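Local coordinates for protein DNA-(apurinic or apyrimidinic site) lyase (Xenopus laevis, PDB 6WCD) that cleaves DNA as a metal-dependent 3'-5' exonuclease and weak apurinic/apyrimidinic endonuclease in the repair of oxidative and alkylation damage, at residues A[27-35]-A[136-144]; A[74-83]-A[311-320]. All coordinates share one frame; numbering follows the deposited sequence.

Contact 1 (A[27-35]-A[136-144]). With MG (magnesium ion), chain B; BU1 (1,4-butanediol), chain D.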
# COMPACT_ATOMS: atom_id res chain seq x y z
N ALA A 27 -7.30 10.00 9.16
CA ALA A 27 -7.84 8.84 8.49
C ALA A 27 -7.92 7.63 9.42
O ALA A 27 -7.19 7.55 10.42
CB ALA A 27 -6.99 8.44 7.27
N ASP A 28 -8.79 6.70 9.08
CA ASP A 28 -9.02 5.54 9.93
C ASP A 28 -8.04 4.42 9.67
O ASP A 28 -7.79 3.59 10.57
CB ASP A 28 -10.41 5.00 9.67
CG ASP A 28 -11.48 6.08 9.89
OD1 ASP A 28 -12.08 6.61 8.92
OD2 ASP A 28 -11.66 6.44 11.06
N ILE A 29 -7.51 4.34 8.48
CA ILE A 29 -6.47 3.41 8.07
C ILE A 29 -5.41 4.23 7.35
O ILE A 29 -5.74 4.94 6.39
CB ILE A 29 -7.02 2.31 7.16
CG1 ILE A 29 -8.13 1.50 7.85
CG2 ILE A 29 -5.88 1.36 6.71
CD1 ILE A 29 -8.84 0.49 6.97
N ILE A 30 -4.17 4.14 7.81
CA ILE A 30 -3.06 4.86 7.19
C ILE A 30 -2.01 3.84 6.80
O ILE A 30 -1.45 3.15 7.67
CB ILE A 30 -2.48 5.95 8.11
CG1 ILE A 30 -3.57 6.96 8.43
CG2 ILE A 30 -1.22 6.58 7.48
CD1 ILE A 30 -3.27 7.80 9.59
N CYS A 31 -1.71 3.79 5.51
CA CYS A 31 -0.78 2.85 4.93
C CYS A 31 0.48 3.59 4.50
O CYS A 31 0.42 4.48 3.63
CB CYS A 31 -1.41 2.13 3.76
SG CYS A 31 -2.83 1.10 4.24
N LEU A 32 1.58 3.24 5.10
CA LEU A 32 2.88 3.83 4.81
C LEU A 32 3.73 2.85 4.04
O LEU A 32 3.78 1.65 4.36
CB LEU A 32 3.61 4.23 6.07
CG LEU A 32 2.85 5.19 6.99
CD1 LEU A 32 3.68 5.56 8.21
CD2 LEU A 32 2.39 6.42 6.29
N GLN A 33 4.44 3.38 3.05
CA GLN A 33 5.46 2.60 2.34
C GLN A 33 6.85 3.19 2.53
O GLN A 33 7.04 4.38 2.75
CB GLN A 33 5.14 2.51 0.84
CG GLN A 33 3.76 1.95 0.58
CD GLN A 33 2.70 3.00 0.55
OE1 GLN A 33 2.92 4.11 0.07
NE2 GLN A 33 1.54 2.65 1.03
N GLU A 34 7.83 2.30 2.42
CA GLU A 34 9.24 2.60 2.67
C GLU A 34 9.37 3.22 4.06
O GLU A 34 9.86 4.34 4.26
CB GLU A 34 9.88 3.47 1.56
CG GLU A 34 11.38 3.29 1.62
CD GLU A 34 12.16 4.19 0.72
OE1 GLU A 34 11.65 5.24 0.28
OE2 GLU A 34 13.36 3.81 0.47
N THR A 35 8.96 2.44 5.06
CA THR A 35 9.11 2.84 6.45
C THR A 35 10.58 2.97 6.84
O THR A 35 10.91 3.78 7.72
CB THR A 35 8.48 1.84 7.40
OG1 THR A 35 9.21 0.63 7.22
CG2 THR A 35 7.01 1.64 7.09
N LEU A 136 -13.48 -6.27 3.70
CA LEU A 136 -12.60 -5.41 2.90
C LEU A 136 -11.17 -5.78 3.22
O LEU A 136 -10.74 -5.68 4.38
CB LEU A 136 -12.84 -3.97 3.23
CG LEU A 136 -11.88 -2.98 2.63
CD1 LEU A 136 -12.03 -2.94 1.12
CD2 LEU A 136 -12.12 -1.57 3.18
N THR A 137 -10.42 -6.22 2.21
CA THR A 137 -9.02 -6.50 2.39
C THR A 137 -8.20 -5.38 1.79
O THR A 137 -8.39 -5.02 0.63
CB THR A 137 -8.65 -7.83 1.75
OG1 THR A 137 -9.43 -8.88 2.32
CG2 THR A 137 -7.19 -8.19 2.04
N VAL A 138 -7.29 -4.80 2.59
CA VAL A 138 -6.39 -3.73 2.21
C VAL A 138 -5.00 -4.30 2.00
O VAL A 138 -4.41 -4.89 2.92
CB VAL A 138 -6.40 -2.64 3.31
CG1 VAL A 138 -5.40 -1.59 3.00
CG2 VAL A 138 -7.77 -2.06 3.48
N ILE A 139 -4.48 -4.17 0.78
CA ILE A 139 -3.18 -4.67 0.41
C ILE A 139 -2.28 -3.48 0.21
O ILE A 139 -2.44 -2.75 -0.76
CB ILE A 139 -3.26 -5.49 -0.87
CG1 ILE A 139 -4.35 -6.56 -0.75
CG2 ILE A 139 -1.91 -6.12 -1.19
CD1 ILE A 139 -4.49 -7.47 -1.99
N ASN A 140 -1.33 -3.30 1.12
CA ASN A 140 -0.44 -2.13 1.19
C ASN A 140 0.91 -2.56 0.60
O ASN A 140 1.57 -3.44 1.17
CB ASN A 140 -0.32 -1.71 2.65
CG ASN A 140 0.71 -0.64 2.90
OD1 ASN A 140 1.26 -0.09 1.95
ND2 ASN A 140 0.98 -0.35 4.16
N VAL A 141 1.31 -1.99 -0.55
CA VAL A 141 2.49 -2.46 -1.30
C VAL A 141 3.48 -1.37 -1.59
O VAL A 141 3.13 -0.21 -1.86
CB VAL A 141 2.11 -3.17 -2.61
CG1 VAL A 141 1.29 -4.38 -2.36
CG2 VAL A 141 1.32 -2.25 -3.56
N TYR A 142 4.78 -1.73 -1.55
CA TYR A 142 5.90 -0.91 -1.99
C TYR A 142 6.59 -1.69 -3.09
O TYR A 142 7.41 -2.55 -2.80
CB TYR A 142 6.84 -0.58 -0.82
CG TYR A 142 8.08 0.23 -1.16
CD1 TYR A 142 8.03 1.31 -2.02
CD2 TYR A 142 9.32 -0.11 -0.66
CE1 TYR A 142 9.17 2.04 -2.36
CE2 TYR A 142 10.45 0.60 -0.98
CZ TYR A 142 10.38 1.68 -1.82
OH TYR A 142 11.53 2.39 -2.15
N CYS A 143 6.26 -1.40 -4.33
CA CYS A 143 6.74 -2.23 -5.44
C CYS A 143 8.23 -1.93 -5.68
O CYS A 143 8.73 -0.84 -5.38
CB CYS A 143 5.89 -1.95 -6.66
SG CYS A 143 4.16 -2.58 -6.45
N PRO A 144 8.96 -2.92 -6.19
CA PRO A 144 10.38 -2.74 -6.44
C PRO A 144 10.67 -1.86 -7.63
O PRO A 144 9.77 -1.43 -8.38
CB PRO A 144 10.87 -4.17 -6.74
CG PRO A 144 9.71 -5.07 -6.48
CD PRO A 144 8.51 -4.30 -6.44
MG MG B . 12.37 6.63 -1.02
C1 BU1 D . -15.73 5.51 13.07
C2 BU1 D . -14.66 5.41 11.98
C3 BU1 D . -15.07 6.12 10.69
C4 BU1 D . -15.82 5.14 9.80
O5 BU1 D . -16.56 4.37 13.06
O6 BU1 D . -16.57 5.75 8.77
O HOH W 1 13.92 1.27 -1.74
O HOH W 2 14.31 5.76 -0.88
O HOH W 3 11.87 5.30 -2.54
O HOH W 4 10.50 7.51 -1.19
O HOH W 5 13.08 7.98 -2.42
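Gln33 and Asn140 meet amide to amide with their planes nearly perpendicular, 89° apart. Gln33 NE2 donates to Asn140 OD1 at 2.9 Å; the bond is almost straight and lies in the amide plane of Gln33, but it reaches the acceptor from above the carbonyl plane of Asn140. The chi2 bend (88°) swings the Gln33 amide onto Asn140; Gln33 CG itself, placed by the first torsion, lies 3.3 Å from Val141 O. Asn140 ND2 makes a weak bond to Leu32 O (3.4 Å) and a second to Thr70, while Gln33 NE2 also reaches Ser5. Both buried amides are thereby held against rotation. Towards the start of the strands the chemistry turns apolar: Cys31 SG rests on Val138 CG1 at 3.9 Å, and Ile29 CD1 approaches Val138 CG2 more loosely.

At the other end Glu34 lies over Tyr142. Glu34 CB sits over the face of the Tyr142 ring, 4.0 Å from the centroid, a CH-pi contact displaced toward the CZ-CE2 rim. With Glu34 CG anti to the backbone N and an extended chain beyond, the carboxylate passes the Tyr142 hydroxyl and Glu34 OE1 binds the magnesium ion at 2.0 Å. Asn9 and four waters complete the metal shell. One of these waters also hydrogen-bonds Tyr142 OH at 3.0 Å, so the phenol belongs to the second shell.

The strands 29-33 and 136-142 run nearly parallel, 21° apart, but belong to different sheets and face each other 7.0 Å apart at closest approach. This is the beta-sandwich core of the DNase I-like endonuclease/exonuclease/phosphatase fold, with the metal site at the C-terminal ends of both strands; Tyr142 is probably an active-site residue, as in relatives.

Contact 2 (A[74-83]-A[311-320]). With BU1 (1,4-butanediol), chain D.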
# COMPACT_ATOMS: atom_id res chain seq x y z
N SER A 74 -8.83 2.52 16.46
CA SER A 74 -9.66 1.53 17.16
C SER A 74 -10.89 1.15 16.37
O SER A 74 -11.34 -0.00 16.44
CB SER A 74 -10.06 2.06 18.56
OG SER A 74 -10.88 3.21 18.46
N SER A 75 -11.42 2.09 15.58
CA SER A 75 -12.61 1.88 14.75
C SER A 75 -12.41 0.82 13.67
O SER A 75 -13.40 0.21 13.21
CB SER A 75 -12.97 3.20 14.03
OG SER A 75 -11.93 3.61 13.15
N THR A 76 -11.17 0.56 13.27
CA THR A 76 -10.89 -0.30 12.14
C THR A 76 -9.99 -1.47 12.47
O THR A 76 -9.37 -2.02 11.56
CB THR A 76 -10.25 0.47 10.98
OG1 THR A 76 -9.13 1.21 11.49
CG2 THR A 76 -11.23 1.39 10.41
N THR A 77 -9.87 -1.82 13.75
CA THR A 77 -9.02 -2.95 14.12
C THR A 77 -9.37 -4.13 13.22
O THR A 77 -10.52 -4.54 13.18
CB THR A 77 -9.26 -3.30 15.58
OG1 THR A 77 -8.97 -2.14 16.40
CG2 THR A 77 -8.35 -4.42 16.04
N PRO A 78 -8.40 -4.72 12.53
CA PRO A 78 -8.68 -5.76 11.57
C PRO A 78 -8.97 -7.11 12.20
O PRO A 78 -8.42 -7.48 13.25
CB PRO A 78 -7.41 -5.81 10.71
CG PRO A 78 -6.34 -5.32 11.60
CD PRO A 78 -6.97 -4.28 12.45
N GLN A 79 -9.81 -7.87 11.51
CA GLN A 79 -10.08 -9.24 11.93
C GLN A 79 -8.93 -10.17 11.60
O GLN A 79 -8.78 -11.21 12.25
CB GLN A 79 -11.38 -9.74 11.28
CG GLN A 79 -12.69 -9.20 11.92
CD GLN A 79 -13.01 -7.73 11.67
OE1 GLN A 79 -12.50 -7.10 10.75
NE2 GLN A 79 -13.91 -7.19 12.50
N ALA A 80 -8.11 -9.82 10.62
CA ALA A 80 -7.01 -10.65 10.19
C ALA A 80 -5.94 -9.75 9.60
O ALA A 80 -6.21 -8.65 9.12
CB ALA A 80 -7.45 -11.68 9.16
N ALA A 81 -4.71 -10.23 9.61
CA ALA A 81 -3.59 -9.47 9.06
C ALA A 81 -2.46 -10.42 8.73
O ALA A 81 -2.23 -11.41 9.44
CB ALA A 81 -3.08 -8.39 10.04
N GLU A 82 -1.75 -10.14 7.66
CA GLU A 82 -0.71 -11.03 7.16
C GLU A 82 0.36 -10.27 6.42
O GLU A 82 0.03 -9.36 5.66
CB GLU A 82 -1.37 -12.08 6.25
CG GLU A 82 -0.48 -13.21 5.83
CD GLU A 82 -1.20 -14.30 5.00
OE1 GLU A 82 -2.44 -14.33 4.96
OE2 GLU A 82 -0.50 -15.13 4.41
N GLU A 83 1.63 -10.67 6.56
CA GLU A 83 2.74 -10.10 5.83
C GLU A 83 2.88 -10.80 4.48
O GLU A 83 2.74 -12.04 4.39
CB GLU A 83 4.04 -10.35 6.61
CG GLU A 83 4.60 -9.34 7.47
CD GLU A 83 6.04 -9.77 7.81
OE1 GLU A 83 6.98 -9.30 7.13
OE2 GLU A 83 6.21 -10.65 8.69
N PRO A 311 -16.90 0.85 9.28
CA PRO A 311 -16.13 -0.31 9.72
C PRO A 311 -16.69 -0.90 10.99
O PRO A 311 -17.29 -0.22 11.82
CB PRO A 311 -14.75 0.28 9.95
CG PRO A 311 -15.03 1.62 10.41
CD PRO A 311 -16.20 2.10 9.60
N ILE A 312 -16.45 -2.20 11.14
CA ILE A 312 -16.79 -2.97 12.35
C ILE A 312 -15.44 -3.45 12.89
O ILE A 312 -14.75 -4.24 12.22
CB ILE A 312 -17.70 -4.14 12.05
CG1 ILE A 312 -19.06 -3.69 11.48
CG2 ILE A 312 -17.93 -4.93 13.32
CD1 ILE A 312 -19.85 -4.83 10.91
N ALA A 313 -15.04 -2.93 14.04
CA ALA A 313 -13.73 -3.29 14.60
C ALA A 313 -13.75 -4.69 15.17
O ALA A 313 -14.72 -5.10 15.82
CB ALA A 313 -13.39 -2.32 15.71
N ALA A 314 -12.63 -5.38 15.00
CA ALA A 314 -12.43 -6.64 15.70
C ALA A 314 -12.25 -6.39 17.19
O ALA A 314 -11.83 -5.32 17.61
CB ALA A 314 -11.19 -7.34 15.16
N ASN A 315 -12.53 -7.44 17.99
CA ASN A 315 -12.45 -7.32 19.42
C ASN A 315 -11.03 -7.46 19.94
O ASN A 315 -10.77 -7.12 21.10
CB ASN A 315 -13.30 -8.40 20.11
CG ASN A 315 -14.68 -8.53 19.51
OD1 ASN A 315 -15.02 -9.56 18.93
ND2 ASN A 315 -15.49 -7.48 19.65
N LYS A 316 -10.12 -7.94 19.11
CA LYS A 316 -8.74 -8.11 19.52
C LYS A 316 -7.90 -7.89 18.29
O LYS A 316 -8.30 -8.24 17.19
CB LYS A 316 -8.50 -9.51 20.12
CG LYS A 316 -7.09 -9.83 20.57
CD LYS A 316 -7.15 -10.82 21.74
CE LYS A 316 -6.01 -11.82 21.72
NZ LYS A 316 -4.69 -11.19 21.99
N CYS A 317 -6.72 -7.31 18.49
CA CYS A 317 -5.77 -7.19 17.40
C CYS A 317 -5.20 -8.56 17.01
O CYS A 317 -4.85 -9.37 17.88
CB CYS A 317 -4.62 -6.29 17.82
SG CYS A 317 -5.06 -4.62 18.20
N PRO A 318 -5.10 -8.86 15.71
CA PRO A 318 -4.56 -10.13 15.28
C PRO A 318 -3.07 -10.24 15.59
O PRO A 318 -2.41 -9.23 15.84
CB PRO A 318 -4.84 -10.16 13.79
CG PRO A 318 -5.20 -8.78 13.37
CD PRO A 318 -5.57 -8.00 14.60
N PRO A 319 -2.50 -11.45 15.52
CA PRO A 319 -1.15 -11.67 16.08
C PRO A 319 -0.04 -10.88 15.41
O PRO A 319 1.04 -10.75 16.02
CB PRO A 319 -0.94 -13.18 15.88
CG PRO A 319 -2.32 -13.75 15.89
CD PRO A 319 -3.23 -12.71 15.26
N LEU A 320 -0.22 -10.40 14.19
CA LEU A 320 0.81 -9.64 13.50
C LEU A 320 1.00 -8.28 14.13
O LEU A 320 1.99 -7.62 13.85
CB LEU A 320 0.46 -9.46 12.03
CG LEU A 320 1.45 -8.76 11.13
CD1 LEU A 320 2.80 -9.48 11.10
CD2 LEU A 320 0.91 -8.69 9.70
C1 BU1 D . -15.73 5.51 13.07
C2 BU1 D . -14.66 5.41 11.98
C3 BU1 D . -15.07 6.12 10.69
C4 BU1 D . -15.82 5.14 9.80
O5 BU1 D . -16.56 4.37 13.06
O6 BU1 D . -16.57 5.75 8.77
O HOH W 6 -15.90 0.37 14.15
O HOH W 7 -12.09 -3.57 10.96
O HOH W 8 -8.58 -9.81 15.18
O HOH W 9 -2.11 -11.78 12.23
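Pro318 wedges against Pro78 and Ala81 where the segment 311-320, leaving its short edge strand, wraps over 74-83 on the flank of the DNase I-like beta sandwich. The two proline rings cross at about a right angle, Pro78 CG to Pro318 CG 4.1 Å; Pro318 CG and CD press on Pro78 O, and the same CG also rests on the Ala81 methyl. Further along, Leu320 folds its CD2 methyl onto the backbone of Ala81 and Glu82, 3.7 Å from Glu82 N. Leu320 CG stands anti to the backbone N (chi1 -176°), which sends the two methyls over strand 80-83, CD1 reaching the CG of Glu83. Small residues fill the hollows of the other half: the Ala313 methyl fits between Ser74 O and Ser75 O, the Ala314 methyl between Thr77 O and Pro78 O, and the Thr77 CG2 methyl meets Cys317 SG. Pro311 sets its ring between Thr76 CG2 and the bound butanediol.

Direct hydrogen bonds pin the middle. Ala314 N donates to Thr77 O at 2.9 Å, and Gln79 NE2 to Ile312 O at 3.1 Å. Gln79, part of a classic beta bulge opposite Gln123, points its CB away from 311-320, but the bend at chi2 (72°) brings the amide back beside the Ala314 methyl; its OE1 accepts from Arg125 N. A leucine in its place would probably leave Ile312 O without this donor and Arg125 N without its acceptor, cutting the side-chain tie between the bulge and the edge strand.

Tyr55 of strand 53-57 touches Pro78, Cys317 and Pro318. Waters bridge backbone atoms of the two segments: one donates to both Thr77 O and Ile312 O, and another donates to Ala81 O at 2.8 Å and accepts from Leu320 N at 3.1 Å.

Contact 1 lies in the core, about 3 Å from the centre of the chain to its own centre, where strands of the two sheets face each other; contact 2 sits on the flank, its centre about 17 Å from that of the chain, where loops and short edge strands meet. Buried amides, a few apolar side chains and a metal-bound carboxylate against a tyrosine ring carry the first, with bridging water at the magnesium end; prolines, methyls, backbone bonds and several bridging waters carry the second. The two contacts touch: Thr76 OG1 probably hydrogen-bonds Asp28 O, and both meet one butanediol. Segments 136-144 and 74-83 also reach the same sheet, each through strand 119-127.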